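Local coordinates for protein similar to yteR (Bacilus subtilis) (PDB 4WU0) that probably hydrolyses unsaturated rhamnogalacturonan fragments derived from pectin, acting as a glycoside hydrolase of family GH105, at residues A35-W40 against K44-F49; N121-Q126 against D326-S331; F138-V143 against I213-K218; E184-S189 against A320-K325. All coordinates share one frame; numbering follows the deposited sequence.

Interaction 1: A35-W40 against K44-F49; sequences AKVYEW and KKYLDF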
loop_
_atom_site.group_PDB
_atom_site.type_symbol
_atom_site.label_atom_id
_atom_site.label_comp_id
_atom_site.label_asym_id
_atom_site.label_seq_id
_atom_site.Cartn_x
_atom_site.Cartn_y
_atom_site.Cartn_z
ATOM N N ALA A 35 4.910 14.203 -0.623
ATOM C CA ALA A 35 5.851 14.509 -1.687
ATOM C C ALA A 35 5.133 14.919 -2.971
ATOM O O ALA A 35 5.654 15.731 -3.731
ATOM C CB ALA A 35 6.795 13.354 -1.940
ATOM N N LYS A 36 3.933 14.385 -3.213
ATOM C CA LYS A 36 3.160 14.813 -4.381
ATOM C C LYS A 36 2.673 16.259 -4.229
ATOM O O LYS A 36 2.579 17.000 -5.207
ATOM C CB LYS A 36 1.970 13.891 -4.636
ATOM C CG LYS A 36 2.322 12.429 -4.904
ATOM C CD LYS A 36 3.410 12.205 -5.935
ATOM C CE LYS A 36 2.904 12.250 -7.355
ATOM N NZ LYS A 36 3.937 11.757 -8.325
ATOM N N VAL A 37 2.374 16.656 -2.997
ATOM C CA VAL A 37 1.964 18.024 -2.733
ATOM C C VAL A 37 3.141 18.973 -2.944
ATOM O O VAL A 37 2.976 20.041 -3.522
ATOM C CB VAL A 37 1.371 18.156 -1.324
ATOM C CG1 VAL A 37 1.056 19.602 -0.994
ATOM C CG2 VAL A 37 0.143 17.292 -1.231
ATOM N N TYR A 38 4.339 18.555 -2.529
ATOM C CA TYR A 38 5.557 19.296 -2.839
ATOM C C TYR A 38 5.728 19.452 -4.351
ATOM O O TYR A 38 6.014 20.546 -4.849
ATOM C CB TYR A 38 6.795 18.612 -2.240
ATOM C CG TYR A 38 8.065 19.296 -2.645
ATOM C CD1 TYR A 38 8.274 20.637 -2.357
ATOM C CD2 TYR A 38 9.060 18.607 -3.324
ATOM C CE1 TYR A 38 9.448 21.280 -2.748
ATOM C CE2 TYR A 38 10.224 19.236 -3.708
ATOM C CZ TYR A 38 10.412 20.570 -3.421
ATOM O OH TYR A 38 11.597 21.167 -3.798
ATOM N N GLU A 39 5.521 18.365 -5.082
ATOM C CA GLU A 39 5.699 18.357 -6.532
ATOM C C GLU A 39 4.843 19.414 -7.214
ATOM O O GLU A 39 5.338 20.157 -8.072
ATOM C CB GLU A 39 5.342 16.972 -7.084
ATOM C CG GLU A 39 5.440 16.801 -8.597
ATOM C CD GLU A 39 5.087 15.379 -9.023
ATOM O OE1 GLU A 39 4.367 15.206 -10.031
ATOM O OE2 GLU A 39 5.521 14.432 -8.330
ATOM N N TRP A 40 3.562 19.480 -6.856
ATOM C CA TRP A 40 2.686 20.420 -7.567
ATOM C C TRP A 40 2.690 21.826 -7.005
ATOM O O TRP A 40 2.583 22.780 -7.766
ATOM C CB TRP A 40 1.269 19.895 -7.760
ATOM C CG TRP A 40 0.310 19.901 -6.588
ATOM C CD1 TRP A 40 -0.023 18.839 -5.804
ATOM C CD2 TRP A 40 -0.488 20.999 -6.136
ATOM N NE1 TRP A 40 -0.975 19.210 -4.886
ATOM C CE2 TRP A 40 -1.279 20.530 -5.067
ATOM C CE3 TRP A 40 -0.615 22.338 -6.529
ATOM C CZ2 TRP A 40 -2.176 21.356 -4.388
ATOM C CZ3 TRP A 40 -1.508 23.152 -5.853
ATOM C CH2 TRP A 40 -2.271 22.657 -4.793
ATOM N N LYS A 44 8.481 24.630 -0.560
ATOM C CA LYS A 44 9.534 23.940 0.190
ATOM C C LYS A 44 9.088 23.483 1.577
ATOM O O LYS A 44 9.687 22.580 2.155
ATOM C CB LYS A 44 10.787 24.825 0.297
ATOM C CG LYS A 44 11.978 24.140 0.965
ATOM C CD LYS A 44 13.244 25.017 0.977
ATOM C CE LYS A 44 14.368 24.382 1.815
ATOM N NZ LYS A 44 14.677 22.959 1.429
ATOM N N LYS A 45 8.026 24.063 2.123
ATOM C CA LYS A 45 7.598 23.627 3.447
ATOM C C LYS A 45 7.216 22.138 3.468
ATOM O O LYS A 45 7.373 21.468 4.493
ATOM C CB LYS A 45 6.471 24.494 3.995
ATOM C CG LYS A 45 5.096 24.096 3.585
ATOM C CD LYS A 45 4.060 24.997 4.252
ATOM C CE LYS A 45 2.758 25.023 3.472
ATOM N NZ LYS A 45 1.929 26.235 3.790
ATOM N N TYR A 46 6.736 21.612 2.346
ATOM C CA TYR A 46 6.376 20.183 2.296
ATOM C C TYR A 46 7.630 19.312 2.252
ATOM O O TYR A 46 7.720 18.300 2.962
ATOM C CB TYR A 46 5.418 19.882 1.146
ATOM C CG TYR A 46 4.162 20.689 1.296
ATOM C CD1 TYR A 46 3.306 20.472 2.358
ATOM C CD2 TYR A 46 3.886 21.728 0.429
ATOM C CE1 TYR A 46 2.179 21.240 2.531
ATOM C CE2 TYR A 46 2.769 22.504 0.585
ATOM C CZ TYR A 46 1.915 22.266 1.649
ATOM O OH TYR A 46 0.803 23.065 1.807
ATOM N N LEU A 47 8.611 19.720 1.453
ATOM C CA LEU A 47 9.884 18.998 1.397
ATOM C C LEU A 47 10.560 19.050 2.757
ATOM O O LEU A 47 11.056 18.040 3.264
ATOM C CB LEU A 47 10.801 19.581 0.322
ATOM C CG LEU A 47 12.199 18.966 0.243
ATOM C CD1 LEU A 47 12.084 17.474 -0.022
ATOM C CD2 LEU A 47 13.053 19.657 -0.830
ATOM N N ASP A 48 10.548 20.220 3.377
ATOM C CA ASP A 48 11.176 20.364 4.685
ATOM C C ASP A 48 10.536 19.460 5.735
ATOM O O ASP A 48 11.238 18.890 6.562
ATOM C CB ASP A 48 11.133 21.820 5.150
ATOM C CG ASP A 48 12.057 22.713 4.354
ATOM O OD1 ASP A 48 13.022 22.194 3.753
ATOM O OD2 ASP A 48 11.818 23.940 4.344
ATOM N N PHE A 49 9.212 19.309 5.685
ATOM C CA PHE A 49 8.510 18.402 6.580
ATOM C C PHE A 49 8.950 16.963 6.380
ATOM O O PHE A 49 9.143 16.224 7.335
ATOM C CB PHE A 49 6.995 18.495 6.390
ATOM C CG PHE A 49 6.217 17.614 7.323
ATOM C CD1 PHE A 49 6.082 17.956 8.653
ATOM C CD2 PHE A 49 5.634 16.445 6.868
ATOM C CE1 PHE A 49 5.368 17.156 9.520
ATOM C CE2 PHE A 49 4.898 15.638 7.734
ATOM C CZ PHE A 49 4.789 16.003 9.073
#

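Interaction 2: N121-Q126 against D326-S331; sequences NIYPHQ and DKRDGS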
loop_
_atom_site.group_PDB
_atom_site.type_symbol
_atom_site.label_atom_id
_atom_site.label_comp_id
_atom_site.label_asym_id
_atom_site.label_seq_id
_atom_site.Cartn_x
_atom_site.Cartn_y
_atom_site.Cartn_z
ATOM N N ASN A 121 10.282 -13.011 8.678
ATOM C CA ASN A 121 10.916 -14.218 9.218
ATOM C C ASN A 121 9.993 -14.945 10.209
ATOM O O ASN A 121 9.997 -16.190 10.266
ATOM C CB ASN A 121 12.253 -13.869 9.896
ATOM C CG ASN A 121 13.396 -14.783 9.480
ATOM O OD1 ASN A 121 13.313 -15.535 8.504
ATOM N ND2 ASN A 121 14.491 -14.698 10.218
ATOM N N ILE A 122 9.184 -14.191 10.964
ATOM C CA ILE A 122 8.286 -14.807 11.951
ATOM C C ILE A 122 7.032 -15.400 11.313
ATOM O O ILE A 122 6.228 -16.048 12.001
ATOM C CB ILE A 122 7.833 -13.831 13.074
ATOM C CG1 ILE A 122 7.118 -12.623 12.477
ATOM C CG2 ILE A 122 9.010 -13.439 13.968
ATOM C CD1 ILE A 122 6.430 -11.777 13.524
ATOM N N TYR A 123 6.889 -15.198 10.004
ATOM C CA TYR A 123 5.777 -15.760 9.231
ATOM C C TYR A 123 6.291 -16.647 8.099
ATOM O O TYR A 123 6.095 -16.378 6.906
ATOM C CB TYR A 123 4.889 -14.641 8.685
ATOM C CG TYR A 123 4.236 -13.796 9.757
ATOM C CD1 TYR A 123 3.546 -14.387 10.813
ATOM C CD2 TYR A 123 4.326 -12.421 9.726
ATOM C CE1 TYR A 123 2.954 -13.616 11.810
ATOM C CE2 TYR A 123 3.743 -11.634 10.728
ATOM C CZ TYR A 123 3.061 -12.242 11.757
ATOM O OH TYR A 123 2.485 -11.460 12.734
ATOM N N PRO A 124 6.960 -17.726 8.471
ATOM C CA PRO A 124 7.611 -18.537 7.437
ATOM C C PRO A 124 6.609 -19.125 6.473
ATOM O O PRO A 124 5.542 -19.549 6.900
ATOM C CB PRO A 124 8.280 -19.649 8.238
ATOM C CG PRO A 124 7.497 -19.737 9.487
ATOM C CD PRO A 124 7.084 -18.329 9.806
ATOM N N HIS A 125 6.969 -19.134 5.190
ATOM C CA HIS A 125 6.188 -19.753 4.119
ATOM C C HIS A 125 4.943 -18.965 3.757
ATOM O O HIS A 125 4.117 -19.469 3.007
ATOM C CB HIS A 125 5.789 -21.197 4.467
ATOM C CG HIS A 125 6.872 -21.977 5.139
ATOM N ND1 HIS A 125 8.073 -22.260 4.529
ATOM C CD2 HIS A 125 6.946 -22.503 6.381
ATOM C CE1 HIS A 125 8.840 -22.942 5.364
ATOM N NE2 HIS A 125 8.176 -23.109 6.491
ATOM N N GLN A 126 4.824 -17.736 4.260
ATOM C CA GLN A 126 3.593 -16.957 4.091
ATOM C C GLN A 126 3.750 -15.807 3.109
ATOM O O GLN A 126 4.729 -15.069 3.150
ATOM C CB GLN A 126 3.113 -16.409 5.434
ATOM C CG GLN A 126 2.730 -17.503 6.401
ATOM C CD GLN A 126 2.377 -17.002 7.774
ATOM O OE1 GLN A 126 1.787 -15.920 7.938
ATOM N NE2 GLN A 126 2.747 -17.782 8.789
ATOM N N ASP A 326 -1.227 -13.130 19.170
ATOM C CA ASP A 326 -2.655 -13.179 19.486
ATOM C C ASP A 326 -3.434 -14.194 18.644
ATOM O O ASP A 326 -4.659 -14.280 18.749
ATOM C CB ASP A 326 -3.269 -11.787 19.358
ATOM C CG ASP A 326 -2.707 -10.811 20.384
ATOM O OD1 ASP A 326 -2.439 -11.251 21.518
ATOM O OD2 ASP A 326 -2.521 -9.624 20.049
ATOM N N LYS A 327 -2.717 -14.962 17.825
ATOM C CA LYS A 327 -3.290 -16.075 17.072
ATOM C C LYS A 327 -4.520 -15.608 16.303
ATOM O O LYS A 327 -5.601 -16.192 16.407
ATOM C CB LYS A 327 -3.641 -17.237 18.001
ATOM C CG LYS A 327 -2.493 -17.662 18.925
ATOM C CD LYS A 327 -2.868 -18.920 19.705
ATOM C CE LYS A 327 -1.736 -19.401 20.617
ATOM N NZ LYS A 327 -1.502 -18.453 21.748
ATOM N N ARG A 328 -4.326 -14.543 15.537
ATOM C CA ARG A 328 -5.384 -13.909 14.769
ATOM C C ARG A 328 -5.878 -14.855 13.683
ATOM O O ARG A 328 -5.078 -15.346 12.891
ATOM C CB ARG A 328 -4.868 -12.607 14.170
ATOM C CG ARG A 328 -4.397 -11.615 15.227
ATOM C CD ARG A 328 -3.626 -10.455 14.639
ATOM N NE ARG A 328 -2.363 -10.894 14.055
ATOM C CZ ARG A 328 -1.444 -10.069 13.547
ATOM N NH1 ARG A 328 -1.652 -8.749 13.574
ATOM N NH2 ARG A 328 -0.319 -10.557 13.019
ATOM N N ASP A 329 -7.180 -15.132 13.667
ATOM C CA ASP A 329 -7.687 -16.266 12.885
ATOM C C ASP A 329 -8.288 -15.880 11.538
ATOM O O ASP A 329 -8.672 -16.749 10.766
ATOM C CB ASP A 329 -8.648 -17.154 13.705
ATOM C CG ASP A 329 -9.994 -16.508 13.997
ATOM O OD1 ASP A 329 -10.298 -15.399 13.505
ATOM O OD2 ASP A 329 -10.766 -17.152 14.746
ATOM N N GLY A 330 -8.352 -14.589 11.248
ATOM C CA GLY A 330 -8.820 -14.143 9.949
ATOM C C GLY A 330 -10.304 -14.332 9.719
ATOM O O GLY A 330 -10.798 -14.148 8.597
ATOM N N SER A 331 -11.036 -14.642 10.785
ATOM C CA SER A 331 -12.488 -14.737 10.703
ATOM C C SER A 331 -13.127 -13.364 10.543
ATOM O O SER A 331 -12.498 -12.331 10.764
ATOM C CB SER A 331 -13.060 -15.381 11.962
ATOM O OG SER A 331 -12.826 -14.549 13.095
#

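Interaction 3: F138-V143 against I213-K218; sequences FYAKYV and IEVLPK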
loop_
_atom_site.group_PDB
_atom_site.type_symbol
_atom_site.label_atom_id
_atom_site.label_comp_id
_atom_site.label_asym_id
_atom_site.label_seq_id
_atom_site.Cartn_x
_atom_site.Cartn_y
_atom_site.Cartn_z
ATOM N N PHE A 138 8.887 -1.614 -3.688
ATOM C CA PHE A 138 10.075 -0.850 -3.360
ATOM C C PHE A 138 11.243 -1.327 -4.220
ATOM O O PHE A 138 12.005 -0.518 -4.766
ATOM C CB PHE A 138 10.468 -1.009 -1.898
ATOM C CG PHE A 138 11.922 -0.696 -1.641
ATOM C CD1 PHE A 138 12.388 0.600 -1.746
ATOM C CD2 PHE A 138 12.837 -1.698 -1.349
ATOM C CE1 PHE A 138 13.753 0.895 -1.531
ATOM C CE2 PHE A 138 14.180 -1.404 -1.129
ATOM C CZ PHE A 138 14.629 -0.102 -1.216
ATOM N N TYR A 139 11.377 -2.649 -4.333
ATOM C CA TYR A 139 12.469 -3.242 -5.095
ATOM C C TYR A 139 12.401 -2.743 -6.548
ATOM O O TYR A 139 13.408 -2.378 -7.135
ATOM C CB TYR A 139 12.396 -4.780 -4.987
ATOM C CG TYR A 139 13.552 -5.559 -5.548
ATOM C CD1 TYR A 139 14.760 -4.951 -5.864
ATOM C CD2 TYR A 139 13.448 -6.934 -5.720
ATOM C CE1 TYR A 139 15.796 -5.682 -6.378
ATOM C CE2 TYR A 139 14.482 -7.665 -6.229
ATOM C CZ TYR A 139 15.652 -7.040 -6.555
ATOM O OH TYR A 139 16.690 -7.793 -7.074
ATOM N N ALA A 140 11.200 -2.665 -7.116
ATOM C CA ALA A 140 11.051 -2.138 -8.470
ATOM C C ALA A 140 11.517 -0.693 -8.593
ATOM O O ALA A 140 12.210 -0.330 -9.542
ATOM C CB ALA A 140 9.591 -2.266 -8.936
ATOM N N LYS A 141 11.117 0.151 -7.643
ATOM C CA LYS A 141 11.560 1.540 -7.659
ATOM C C LYS A 141 13.072 1.629 -7.498
ATOM O O LYS A 141 13.716 2.459 -8.124
ATOM C CB LYS A 141 10.815 2.349 -6.600
ATOM C CG LYS A 141 9.309 2.429 -6.910
ATOM C CD LYS A 141 8.523 3.115 -5.828
ATOM C CE LYS A 141 7.088 3.386 -6.293
ATOM N NZ LYS A 141 7.027 4.399 -7.396
ATOM N N TYR A 142 13.643 0.764 -6.667
ATOM C CA TYR A 142 15.073 0.768 -6.451
ATOM C C TYR A 142 15.792 0.384 -7.749
ATOM O O TYR A 142 16.767 1.021 -8.146
ATOM C CB TYR A 142 15.437 -0.216 -5.340
ATOM C CG TYR A 142 16.888 -0.161 -4.940
ATOM C CD1 TYR A 142 17.842 -0.864 -5.653
ATOM C CD2 TYR A 142 17.307 0.601 -3.867
ATOM C CE1 TYR A 142 19.175 -0.807 -5.303
ATOM C CE2 TYR A 142 18.617 0.655 -3.517
ATOM C CZ TYR A 142 19.552 -0.023 -4.244
ATOM O OH TYR A 142 20.878 0.045 -3.873
ATOM N N VAL A 143 15.307 -0.664 -8.402
ATOM C CA VAL A 143 15.961 -1.136 -9.634
ATOM C C VAL A 143 15.899 -0.079 -10.728
ATOM O O VAL A 143 16.863 0.104 -11.472
ATOM C CB VAL A 143 15.309 -2.455 -10.128
ATOM C CG1 VAL A 143 15.787 -2.852 -11.528
ATOM C CG2 VAL A 143 15.567 -3.562 -9.113
ATOM N N ILE A 213 4.080 -1.415 -12.368
ATOM C CA ILE A 213 3.982 -1.396 -13.812
ATOM C C ILE A 213 4.577 -0.089 -14.314
ATOM O O ILE A 213 5.241 -0.064 -15.353
ATOM C CB ILE A 213 2.515 -1.530 -14.291
ATOM C CG1 ILE A 213 1.931 -2.877 -13.882
ATOM C CG2 ILE A 213 2.418 -1.379 -15.812
ATOM C CD1 ILE A 213 0.401 -2.922 -13.910
ATOM N N GLU A 214 4.334 0.995 -13.571
ATOM C CA GLU A 214 4.797 2.323 -13.963
ATOM C C GLU A 214 6.308 2.384 -14.198
ATOM O O GLU A 214 6.766 3.100 -15.089
ATOM C CB GLU A 214 4.355 3.371 -12.919
ATOM C CG GLU A 214 4.715 4.803 -13.290
ATOM C CD GLU A 214 4.306 5.824 -12.229
ATOM O OE1 GLU A 214 4.337 5.496 -11.018
ATOM O OE2 GLU A 214 3.965 6.965 -12.616
ATOM N N VAL A 215 7.085 1.642 -13.400
ATOM C CA VAL A 215 8.541 1.680 -13.526
ATOM C C VAL A 215 9.133 0.549 -14.374
ATOM O O VAL A 215 10.338 0.534 -14.622
ATOM C CB VAL A 215 9.255 1.746 -12.148
ATOM C CG1 VAL A 215 8.883 3.032 -11.422
ATOM C CG2 VAL A 215 8.951 0.512 -11.314
ATOM N N LEU A 216 8.297 -0.380 -14.848
ATOM C CA LEU A 216 8.784 -1.428 -15.750
ATOM C C LEU A 216 9.214 -0.906 -17.120
ATOM O O LEU A 216 8.614 0.008 -17.661
ATOM C CB LEU A 216 7.718 -2.502 -15.974
ATOM C CG LEU A 216 7.345 -3.441 -14.832
ATOM C CD1 LEU A 216 6.274 -4.410 -15.320
ATOM C CD2 LEU A 216 8.583 -4.196 -14.318
ATOM N N PRO A 217 10.243 -1.512 -17.718
ATOM C CA PRO A 217 10.494 -1.226 -19.131
ATOM C C PRO A 217 9.250 -1.505 -19.990
ATOM O O PRO A 217 8.568 -2.492 -19.742
ATOM C CB PRO A 217 11.644 -2.188 -19.479
ATOM C CG PRO A 217 12.334 -2.415 -18.160
ATOM C CD PRO A 217 11.257 -2.417 -17.139
ATOM N N LYS A 218 8.958 -0.648 -20.971
ATOM C CA LYS A 218 7.762 -0.803 -21.801
ATOM C C LYS A 218 7.694 -2.137 -22.525
ATOM O O LYS A 218 6.604 -2.642 -22.798
ATOM C CB LYS A 218 7.661 0.336 -22.820
ATOM C CG LYS A 218 6.943 1.561 -22.280
ATOM C CD LYS A 218 7.673 2.141 -21.083
ATOM C CE LYS A 218 6.879 3.230 -20.379
ATOM N NZ LYS A 218 7.750 3.965 -19.408
#

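Interaction 4: E184-S189 against A320-K325; sequences EPWSNS and AGLGGK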
loop_
_atom_site.group_PDB
_atom_site.type_symbol
_atom_site.label_atom_id
_atom_site.label_comp_id
_atom_site.label_asym_id
_atom_site.label_seq_id
_atom_site.Cartn_x
_atom_site.Cartn_y
_atom_site.Cartn_z
ATOM N N GLU A 184 -0.478 -22.786 9.568
ATOM C CA GLU A 184 -1.189 -21.810 10.394
ATOM C C GLU A 184 -2.667 -22.188 10.553
ATOM O O GLU A 184 -3.314 -22.624 9.592
ATOM C CB GLU A 184 -1.113 -20.406 9.787
ATOM C CG GLU A 184 0.253 -19.730 9.893
ATOM C CD GLU A 184 0.531 -19.059 11.248
ATOM O OE1 GLU A 184 -0.356 -19.041 12.137
ATOM O OE2 GLU A 184 1.660 -18.541 11.421
ATOM N N PRO A 185 -3.210 -22.020 11.768
ATOM C CA PRO A 185 -4.615 -22.362 12.008
ATOM C C PRO A 185 -5.605 -21.526 11.200
ATOM O O PRO A 185 -6.744 -21.968 11.011
ATOM C CB PRO A 185 -4.802 -22.088 13.512
ATOM C CG PRO A 185 -3.460 -22.094 14.089
ATOM C CD PRO A 185 -2.513 -21.646 13.013
ATOM N N TRP A 186 -5.196 -20.347 10.748
ATOM C CA TRP A 186 -6.047 -19.518 9.912
ATOM C C TRP A 186 -6.083 -19.971 8.458
ATOM O O TRP A 186 -6.906 -19.484 7.683
ATOM C CB TRP A 186 -5.624 -18.048 9.972
ATOM C CG TRP A 186 -4.189 -17.757 9.621
ATOM C CD1 TRP A 186 -3.181 -17.506 10.502
ATOM C CD2 TRP A 186 -3.596 -17.661 8.299
ATOM N NE1 TRP A 186 -2.014 -17.246 9.824
ATOM C CE2 TRP A 186 -2.239 -17.343 8.477
ATOM C CE3 TRP A 186 -4.086 -17.812 6.995
ATOM C CZ2 TRP A 186 -1.361 -17.180 7.404
ATOM C CZ3 TRP A 186 -3.221 -17.641 5.934
ATOM C CH2 TRP A 186 -1.874 -17.332 6.140
ATOM N N SER A 187 -5.192 -20.888 8.085
ATOM C CA SER A 187 -5.017 -21.243 6.684
ATOM C C SER A 187 -5.900 -22.423 6.321
ATOM O O SER A 187 -6.027 -23.382 7.080
ATOM C CB SER A 187 -3.550 -21.527 6.350
ATOM O OG SER A 187 -3.126 -22.790 6.830
ATOM N N ASN A 188 -6.519 -22.322 5.147
ATOM C CA ASN A 188 -7.437 -23.333 4.650
ATOM C C ASN A 188 -6.673 -24.607 4.344
ATOM O O ASN A 188 -5.601 -24.565 3.732
ATOM C CB ASN A 188 -8.154 -22.793 3.409
ATOM C CG ASN A 188 -9.193 -23.746 2.857
ATOM O OD1 ASN A 188 -8.858 -24.678 2.139
ATOM N ND2 ASN A 188 -10.466 -23.495 3.163
ATOM N N SER A 189 -7.208 -25.741 4.795
ATOM C CA SER A 189 -6.492 -27.011 4.642
ATOM C C SER A 189 -6.283 -27.382 3.168
ATOM O O SER A 189 -5.324 -28.072 2.838
ATOM C CB SER A 189 -7.203 -28.151 5.385
ATOM O OG SER A 189 -8.349 -28.560 4.666
ATOM N N ALA A 320 -4.579 -4.881 10.985
ATOM C CA ALA A 320 -5.068 -6.251 10.889
ATOM C C ALA A 320 -3.921 -7.119 10.402
ATOM O O ALA A 320 -3.011 -6.643 9.708
ATOM C CB ALA A 320 -6.226 -6.369 9.945
ATOM N N GLY A 321 -3.973 -8.387 10.785
ATOM C CA GLY A 321 -3.010 -9.370 10.348
ATOM C C GLY A 321 -3.471 -10.758 10.738
ATOM O O GLY A 321 -4.574 -10.929 11.251
ATOM N N LEU A 322 -2.628 -11.759 10.480
ATOM C CA LEU A 322 -2.965 -13.141 10.731
ATOM C C LEU A 322 -1.938 -13.756 11.681
ATOM O O LEU A 322 -0.766 -13.370 11.690
ATOM C CB LEU A 322 -3.032 -13.909 9.404
ATOM C CG LEU A 322 -4.211 -13.351 8.595
ATOM C CD1 LEU A 322 -4.064 -13.557 7.127
ATOM C CD2 LEU A 322 -5.504 -13.976 9.092
ATOM N N GLY A 323 -2.388 -14.721 12.464
ATOM C CA GLY A 323 -1.511 -15.434 13.378
ATOM C C GLY A 323 -0.854 -14.493 14.363
ATOM O O GLY A 323 -1.489 -13.573 14.865
ATOM N N GLY A 324 0.427 -14.720 14.640
ATOM C CA GLY A 324 1.154 -13.909 15.599
ATOM C C GLY A 324 0.809 -14.269 17.038
ATOM O O GLY A 324 0.157 -15.279 17.294
ATOM N N LYS A 325 1.234 -13.419 17.971
ATOM C CA LYS A 325 1.122 -13.732 19.390
ATOM C C LYS A 325 -0.339 -13.881 19.817
ATOM O O LYS A 325 -0.642 -14.679 20.710
ATOM C CB LYS A 325 1.827 -12.665 20.241
ATOM C CG LYS A 325 1.137 -11.302 20.264
ATOM C CD LYS A 325 1.703 -10.407 21.367
ATOM C CE LYS A 325 0.842 -9.161 21.588
ATOM N NZ LYS A 325 1.194 -8.478 22.868
HETATM O O HOH W 1 1.957 -16.831 13.541
HETATM O O HOH W 2 0.444 -15.669 10.375
#

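Interaction 1: A35-W40 against K44-F49
Tyr38 of the first helix and Tyr46 of the second each turn a ring face to an aliphatic group across the contact, Leu47 and Val37 respectively. Leu47 CB stands over the centre of the Tyr38 ring, 3.7 Å from the ring centroid and 9° off the normal, so the CH-pi contact is made almost straight down onto the face. Tyr38 reaches it with CG anti to its backbone N (chi1 175°), which carries the ring across toward the 44-49 helix; there its hydroxyl oxygen OH also touches Leu47 CD2 at 3.6 Å, and its CE1 comes to 4.0 Å from Lys44 CA. The second pair runs the other way: Val37 CG1 lies over the Tyr46 ring, 3.7 Å from its centroid, while Lys45 CG covers the opposite face, so the ring is sandwiched between aliphatic carbons. Between the two pairs Tyr38 CB and Tyr46 CB approach to 3.9 Å, where the CA atoms of the same residues make the closest backbone approach, 5.3 Å. The segments make a helical hairpin, antiparallel at 153° with axes 8.2 Å apart, consistent with the (alpha/alpha)6 barrel of this family. No hydrogen bond spans them; the hydroxyls are held elsewhere, Tyr38 by Glu89 and Tyr46 by Asp10. Helix 80-90 borders the Tyr38-Leu47 side and helix 4-14 the Val37-Tyr46 side, with helix 345-360 packed against Lys36 and Trp40.

Interaction 2: N121-Q126 against D326-S331
Tyr123 and Arg328 make the whole of this small contact, with the phenol OH of Tyr123 3.0 Å from Arg328 NH2. The polar approach is near the guanidinium plane, at its edge, but the angle is too poor for a hydrogen bond. The two side chains cross at about a right angle, and the ring and guanidinium planes are 32° apart. Arg328 gives NE to Gly323 O and NH2 to Leu322 O; a bend at chi3 (-66°) turns the guanidinium out of the line of the chain, toward those carbonyls. Both segments are loops, the first leading into strand 126-128 through a type II beta turn from Tyr123 to Gln126, the second leading into helix 332-337. Within the first segment, Ile122 CG1 lies over the Tyr123 ring, 3.8 Å above its plane. Just before helix 332-337, Asp329 OD1 accepts from Ser331 N at 2.9 Å, an Asx turn, and from Ser331 OG at 2.7 Å; Ser331 is the N-cap, its OG bonding Tyr334 N.

Interaction 3: F138-V143 against I213-K218
The backbones come nearest at Lys141 and Val215, whose CA atoms are 6.6 Å apart, where helix 129-146 passes the C-terminal end of helix 199-215. Val215 points one methyl, CG2, at the Ala140 side chain, and Val215 CG2 to Ala140 CB is 3.7 Å, a methyl-to-methyl contact. With CG1 anti to the carbonyl carbon (chi1 -63°), CG2 falls between the backbone N and the carbonyl carbon and meets the neighbouring helix directly. The same methyl lies 3.8 Å from Ala140 O and 4.3 Å from Lys141 N, so it rests against backbone as well as side chain. Lys141 extends alongside, and its NZ is 4.6 Å from Glu214 OE1, opposite charges but not in contact; Glu214 is instead salt-bridged to Lys276. Nearby, Phe152 of helix 152-166 packs on Val143, Leu216 and Pro217. With no hydrogen bond between the segments, cohesion here is van der Waals, and the lysine-glutamate pair would probably add only a weak attraction.

Interaction 4: E184-S189 against A320-K325
This is a buried loop-to-loop contact, an indole laid against a leucine and flanked by two bridging waters, joining the loop after strand 177-179 to the glycine-rich loop after strand 311-317. Leu322 CB sits over the five-membered ring of Trp186, 3.6 Å from its centroid and 13° off the normal, a CH-pi contact; the two side chains cross at about a right angle. Trp186 CG takes the place between its backbone N and carbonyl carbon (chi1 55°), which turns the indole toward the second loop. The opposite indole face is covered by Glu184 CB and Ser187 CB, so the indole is sandwiched between its own turn and Leu322. Gly323 N also comes near, 3.5 Å from Trp186 CD1. Glu184 to Ser187 form a type I beta turn, in which Glu184 O accepts from both Ser187 N and Ser187 OG, the latter at 2.8 Å, reaching a lone pair of that oxygen within the carbonyl plane. Water 1 donates to Glu184 OE2 at 2.7 Å and accepts from Gly324 N, while Gln126 NE2 donates to the same carboxylate oxygen. Water 2 accepts from Trp186 NE1 at 3.0 Å and donates weakly to Leu322 O, which also accepts from Arg328 NH2. No direct hydrogen bond joins the two segments: apolar contact makes the direct packing, and water satisfies the indole N-H and links the glutamate to the backbone.

From the N terminus, interaction 1 closes first and tightly, a hairpin between helices 25-41 and 44-54, before any other contact opens. Interaction 2 then opens at 121-126 and closes about 200 residues later at 326-331, so both interaction 3 and interaction 4 lie nested inside its loop. These two cross, their segments alternating along the chain. Interaction 3 ties helix 129-146 to the end of helix 199-215. Interaction 2 joins the loop before strand 126-128, and interaction 4 the loop after strand 177-179, to the same loop between strand 311-317 and helix 332-337. Their centres lie about 4 Å apart and they touch, on the side of the chain's centre opposite interaction 1.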